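Local structure of glycosyl transferase family 8 (Streptococcus pneumoniae, 5GVV) at residues Ile51-Tyr54 / Leu55-Gly59; Asn260-Ser264 / Lys265-Tyr269. The protein transfers galactose from UDP-galactose to the terminal glucose of PsrP, a serine-rich repeat protein already modified with GlcNAc and glucose. All coordinates share one frame; numbering follows the deposited sequence.

Both contacts are local and bring a helix to its end through a Schellman motif, on the same side of the chain's centre, with their own centres about 12 Å apart. Interaction 1 closes helix 45-57 of the beta-alpha-beta unit in the GT-A domain and is partly buried; interaction 2 closes helix 255-263 at the surface, away from the UDP and manganese sites. In 51-59, i to i+4 pairs of aliphatic and polar chains line the helix, whereas in 260-269 a lysine lies over a phenylalanine ring and a valine sits beside a tryptophan. The two ends touch: SE of M58, a selenomethionine, packs on CD1 of W262 (3.4 Å), and N of Y269 lies 2.9 Å from O of E57, a probable hydrogen bond.

Interaction 1: residues Ile51-Tyr54 / Leu55-Gly59; sequences IRIY and LQEMG
The last turns of helix 45-57, running into the Schellman motif that ends it, pair I51 with L55, R52 with Q56 and I53 with E57. The backbone bonds from L55 N to I51 O, Q56 N to R52 O and E57 N to I53 O are of regular i to i+4 form, but the next, from M58 N to Y54 O, is weak at 3.2 Å, bent to 130° at the hydrogen as M58 leaves helical geometry. On the side facing helix 17-30, CG2 of I51 meets CD2 of L55 at 4.0 Å. R52 and Q56 run side by side: NE2 of Q56 lies 3.5 Å from CG of R52, with the amide and guanidinium planes 49° apart. Their polar ends bond elsewhere, NE of R52 to the carbonyl O of L62, OE1 of Q56 to N of K272 and its NE2 to OD1 of D61. The bonds to L62 and D61 tie the helix to strand 61-66, which follows it in the beta-alpha-beta unit begun by strand 34-40, part of the nucleotide-binding GT-A fold. CG2 of I53, anti to the backbone N, faces the carboxylate of E57 and comes 3.6 Å from OE2, while OE1 of E57 stands at the edge of the Y54 ring, 4.3 Å from CD1. That ring also meets W255 and packs on L252 of the second subunit. At the C-terminal end of the helix, G59, with a positive phi of 85°, is the C-prime residue: its N bonds to O of Q56 at 2.9 Å, and N of G60 turns back to O of L55.

Interaction 2: residues Asn260-Ser264 / Lys265-Tyr269; sequences NEWFS and KSVKY
A chi1 of 170° swings CG of K268 to the far side of the CA-CB bond from its backbone N, and a bend at chi2 then lays the aliphatic chain across the ring of F263. CD of K268 sits over one face of that ring, 3.6 Å from its centroid and offset toward the rim, a CH-pi contact; beyond it the chain bends again at chi4, and NZ bonds to O of Y269 at 2.7 Å from above the carbonyl plane. The backbone of V267 approaches the same ring at its edge, O lying 3.4 Å from CD1 of F263. V267 and W262 run side by side, with CB of V267 4.0 Å from CE3 of the indole, whose NE1 is bonded to O of C28. O of W262 is gripped twice, by N of V267 at 2.9 Å and by N of K265 at 3.1 Å, from opposite faces of its carbonyl plane. CG of K265 packs on O of E261. A type I turn from F263 to S266 carries the bond from S266 N to F263 O; with V267 N to W262 O and the positive phi of S266 (65°), it forms the Schellman motif that terminates helix 255-263.

Interaction 1: residues Ile51-Tyr54 / Leu55-Gly59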
loop_
_atom_site.group_PDB
_atom_site.type_symbol
_atom_site.label_atom_id
_atom_site.label_comp_id
_atom_site.label_asym_id
_atom_site.label_seq_id
_atom_site.Cartn_x
_atom_site.Cartn_y
_atom_site.Cartn_z
ATOM N N ILE A 51 -9.999 9.754 2.565
ATOM C CA ILE A 51 -9.614 9.718 3.967
ATOM C C ILE A 51 -10.088 10.996 4.664
ATOM O O ILE A 51 -10.447 10.972 5.845
ATOM C CB ILE A 51 -8.089 9.552 4.121
ATOM C CG1 ILE A 51 -7.600 8.311 3.373
ATOM C CG2 ILE A 51 -7.696 9.469 5.592
ATOM C CD1 ILE A 51 -8.348 7.036 3.742
ATOM N N ARG A 52 -10.096 12.105 3.923
ATOM C CA ARG A 52 -10.554 13.386 4.468
ATOM C C ARG A 52 -12.005 13.293 4.921
ATOM O O ARG A 52 -12.370 13.834 5.959
ATOM C CB ARG A 52 -10.397 14.513 3.439
ATOM C CG ARG A 52 -10.960 15.856 3.896
ATOM C CD ARG A 52 -10.677 16.958 2.887
ATOM N NE ARG A 52 -9.243 17.172 2.728
ATOM C CZ ARG A 52 -8.588 17.027 1.580
ATOM N NH1 ARG A 52 -9.238 16.683 0.472
ATOM N NH2 ARG A 52 -7.278 17.236 1.534
ATOM N N ILE A 53 -12.825 12.591 4.142
ATOM C CA ILE A 53 -14.213 12.339 4.521
ATOM C C ILE A 53 -14.307 11.574 5.839
ATOM O O ILE A 53 -15.148 11.888 6.689
ATOM C CB ILE A 53 -14.955 11.543 3.431
ATOM C CG1 ILE A 53 -15.095 12.385 2.160
ATOM C CG2 ILE A 53 -16.327 11.093 3.926
ATOM C CD1 ILE A 53 -15.757 11.656 1.000
ATOM N N TYR A 54 -13.455 10.565 6.006
ATOM C CA TYR A 54 -13.438 9.791 7.247
ATOM C C TYR A 54 -13.143 10.703 8.430
ATOM O O TYR A 54 -13.832 10.654 9.454
ATOM C CB TYR A 54 -12.379 8.687 7.187
ATOM C CG TYR A 54 -12.624 7.642 6.127
ATOM C CD1 TYR A 54 -13.899 7.424 5.614
ATOM C CD2 TYR A 54 -11.580 6.868 5.640
ATOM C CE1 TYR A 54 -14.123 6.464 4.639
ATOM C CE2 TYR A 54 -11.794 5.913 4.659
ATOM C CZ TYR A 54 -13.066 5.716 4.168
ATOM O OH TYR A 54 -13.281 4.756 3.195
ATOM N N LEU A 55 -12.107 11.523 8.291
ATOM C CA LEU A 55 -11.678 12.402 9.372
ATOM C C LEU A 55 -12.780 13.384 9.749
ATOM O O LEU A 55 -13.021 13.625 10.932
ATOM C CB LEU A 55 -10.404 13.158 8.985
ATOM C CG LEU A 55 -9.083 12.570 9.484
ATOM C CD1 LEU A 55 -9.049 12.567 10.998
ATOM C CD2 LEU A 55 -8.891 11.160 8.956
ATOM N N GLN A 56 -13.455 13.937 8.743
ATOM C CA GLN A 56 -14.541 14.884 8.981
ATOM C C GLN A 56 -15.733 14.234 9.680
ATOM O O GLN A 56 -16.371 14.846 10.543
ATOM C CB GLN A 56 -14.979 15.527 7.659
ATOM C CG GLN A 56 -13.900 16.414 7.026
ATOM C CD GLN A 56 -14.318 16.983 5.691
ATOM O OE1 GLN A 56 -15.331 16.577 5.122
ATOM N NE2 GLN A 56 -13.539 17.928 5.178
ATOM N N GLU A 57 -16.036 12.997 9.306
ATOM C CA GLU A 57 -17.143 12.273 9.916
ATOM C C GLU A 57 -16.869 11.995 11.392
ATOM O O GLU A 57 -17.802 11.797 12.176
ATOM C CB GLU A 57 -17.427 10.978 9.140
ATOM C CG GLU A 57 -18.052 11.231 7.771
ATOM C CD GLU A 57 -18.266 9.973 6.949
ATOM O OE1 GLU A 57 -17.628 8.939 7.233
ATOM O OE2 GLU A 57 -19.078 10.027 6.001
HETATM N N MSE A 58 -15.620 12.016 11.752
HETATM C CA MSE A 58 -15.207 11.781 13.124
HETATM C C MSE A 58 -14.969 13.126 13.828
HETATM O O MSE A 58 -14.453 13.154 14.925
HETATM C CB MSE A 58 -14.009 10.840 13.226
HETATM C CG MSE A 58 -14.356 9.422 12.739
HETATM SE SE MSE A 58 -12.722 8.340 13.016
HETATM C CE MSE A 58 -11.351 8.894 11.809
ATOM N N GLY A 59 -15.373 14.223 13.184
ATOM C CA GLY A 59 -15.289 15.555 13.757
ATOM C C GLY A 59 -13.955 16.249 13.572
ATOM O O GLY A 59 -13.634 17.187 14.309
#

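Interaction 2: residues Asn260-Ser264 / Lys265-Tyr269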
loop_
_atom_site.group_PDB
_atom_site.type_symbol
_atom_site.label_atom_id
_atom_site.label_comp_id
_atom_site.label_asym_id
_atom_site.label_seq_id
_atom_site.Cartn_x
_atom_site.Cartn_y
_atom_site.Cartn_z
ATOM N N ASN A 260 -17.438 2.796 12.431
ATOM C CA ASN A 260 -18.550 2.151 13.131
ATOM C C ASN A 260 -18.469 2.239 14.660
ATOM O O ASN A 260 -19.499 2.354 15.336
ATOM C CB ASN A 260 -18.677 0.683 12.708
ATOM C CG ASN A 260 -19.690 -0.073 13.541
ATOM O OD1 ASN A 260 -19.356 -0.657 14.576
ATOM N ND2 ASN A 260 -20.943 -0.055 13.104
ATOM N N GLU A 261 -17.257 2.167 15.203
ATOM C CA GLU A 261 -17.056 2.305 16.643
ATOM C C GLU A 261 -17.478 3.691 17.125
ATOM O O GLU A 261 -18.172 3.821 18.136
ATOM C CB GLU A 261 -15.591 2.056 17.009
ATOM C CG GLU A 261 -15.126 0.626 16.792
ATOM C CD GLU A 261 -15.532 -0.304 17.922
ATOM O OE1 GLU A 261 -15.975 0.195 18.981
ATOM O OE2 GLU A 261 -15.400 -1.536 17.750
ATOM N N TRP A 262 -17.053 4.724 16.402
ATOM C CA TRP A 262 -17.417 6.094 16.749
ATOM C C TRP A 262 -18.901 6.360 16.508
ATOM O O TRP A 262 -19.564 6.966 17.347
ATOM C CB TRP A 262 -16.566 7.098 15.962
ATOM C CG TRP A 262 -15.134 7.128 16.413
ATOM C CD1 TRP A 262 -14.036 6.737 15.699
ATOM C CD2 TRP A 262 -14.649 7.553 17.692
ATOM N NE1 TRP A 262 -12.899 6.902 16.453
ATOM C CE2 TRP A 262 -13.250 7.403 17.683
ATOM C CE3 TRP A 262 -15.266 8.057 18.844
ATOM C CZ2 TRP A 262 -12.454 7.731 18.786
ATOM C CZ3 TRP A 262 -14.478 8.385 19.932
ATOM C CH2 TRP A 262 -13.089 8.221 19.897
ATOM N N PHE A 263 -19.421 5.900 15.370
ATOM C CA PHE A 263 -20.830 6.114 15.037
ATOM C C PHE A 263 -21.752 5.419 16.046
ATOM O O PHE A 263 -22.809 5.946 16.397
ATOM C CB PHE A 263 -21.152 5.616 13.620
ATOM C CG PHE A 263 -20.459 6.378 12.513
ATOM C CD1 PHE A 263 -19.585 7.424 12.787
ATOM C CD2 PHE A 263 -20.700 6.041 11.183
ATOM C CE1 PHE A 263 -18.949 8.108 11.759
ATOM C CE2 PHE A 263 -20.077 6.724 10.148
ATOM C CZ PHE A 263 -19.199 7.760 10.437
ATOM N N SER A 264 -21.352 4.243 16.521
ATOM C CA SER A 264 -22.182 3.506 17.473
ATOM C C SER A 264 -22.242 4.179 18.848
ATOM O O SER A 264 -23.089 3.832 19.673
ATOM C CB SER A 264 -21.715 2.052 17.600
ATOM O OG SER A 264 -20.395 1.975 18.112
ATOM N N LYS A 265 -21.351 5.138 19.092
ATOM C CA LYS A 265 -21.411 5.927 20.317
ATOM C C LYS A 265 -21.895 7.332 19.991
ATOM O O LYS A 265 -21.678 8.275 20.761
ATOM C CB LYS A 265 -20.052 5.954 21.011
ATOM C CG LYS A 265 -19.455 4.563 21.152
ATOM C CD LYS A 265 -18.516 4.439 22.345
ATOM C CE LYS A 265 -18.228 2.962 22.635
ATOM N NZ LYS A 265 -17.124 2.761 23.623
ATOM N N SER A 266 -22.549 7.451 18.836
ATOM C CA SER A 266 -23.171 8.701 18.392
ATOM C C SER A 266 -22.185 9.834 18.107
ATOM O O SER A 266 -22.574 11.007 18.054
ATOM C CB SER A 266 -24.254 9.153 19.377
ATOM O OG SER A 266 -25.279 8.176 19.476
ATOM N N VAL A 267 -20.917 9.486 17.908
ATOM C CA VAL A 267 -19.933 10.462 17.448
ATOM C C VAL A 267 -19.902 10.458 15.912
ATOM O O VAL A 267 -19.103 9.749 15.288
ATOM C CB VAL A 267 -18.535 10.192 18.051
ATOM C CG1 VAL A 267 -17.523 11.209 17.548
ATOM C CG2 VAL A 267 -18.602 10.234 19.583
ATOM N N LYS A 268 -20.804 11.231 15.312
ATOM C CA LYS A 268 -20.959 11.276 13.860
ATOM C C LYS A 268 -21.118 12.726 13.450
ATOM O O LYS A 268 -21.898 13.462 14.059
ATOM C CB LYS A 268 -22.197 10.482 13.428
ATOM C CG LYS A 268 -22.605 10.663 11.954
ATOM C CD LYS A 268 -21.493 10.222 11.025
ATOM C CE LYS A 268 -21.927 10.150 9.572
ATOM N NZ LYS A 268 -21.902 11.473 8.906
ATOM N N TYR A 269 -20.363 13.138 12.436
ATOM C CA TYR A 269 -20.476 14.482 11.887
ATOM C C TYR A 269 -20.664 14.386 10.380
ATOM O O TYR A 269 -20.187 13.444 9.753
ATOM C CB TYR A 269 -19.244 15.320 12.253
ATOM C CG TYR A 269 -19.135 15.587 13.742
ATOM C CD1 TYR A 269 -18.645 14.616 14.610
ATOM C CD2 TYR A 269 -19.531 16.805 14.279
ATOM C CE1 TYR A 269 -18.550 14.853 15.973
ATOM C CE2 TYR A 269 -19.439 17.051 15.648
ATOM C CZ TYR A 269 -18.950 16.073 16.486
ATOM O OH TYR A 269 -18.855 16.317 17.843
#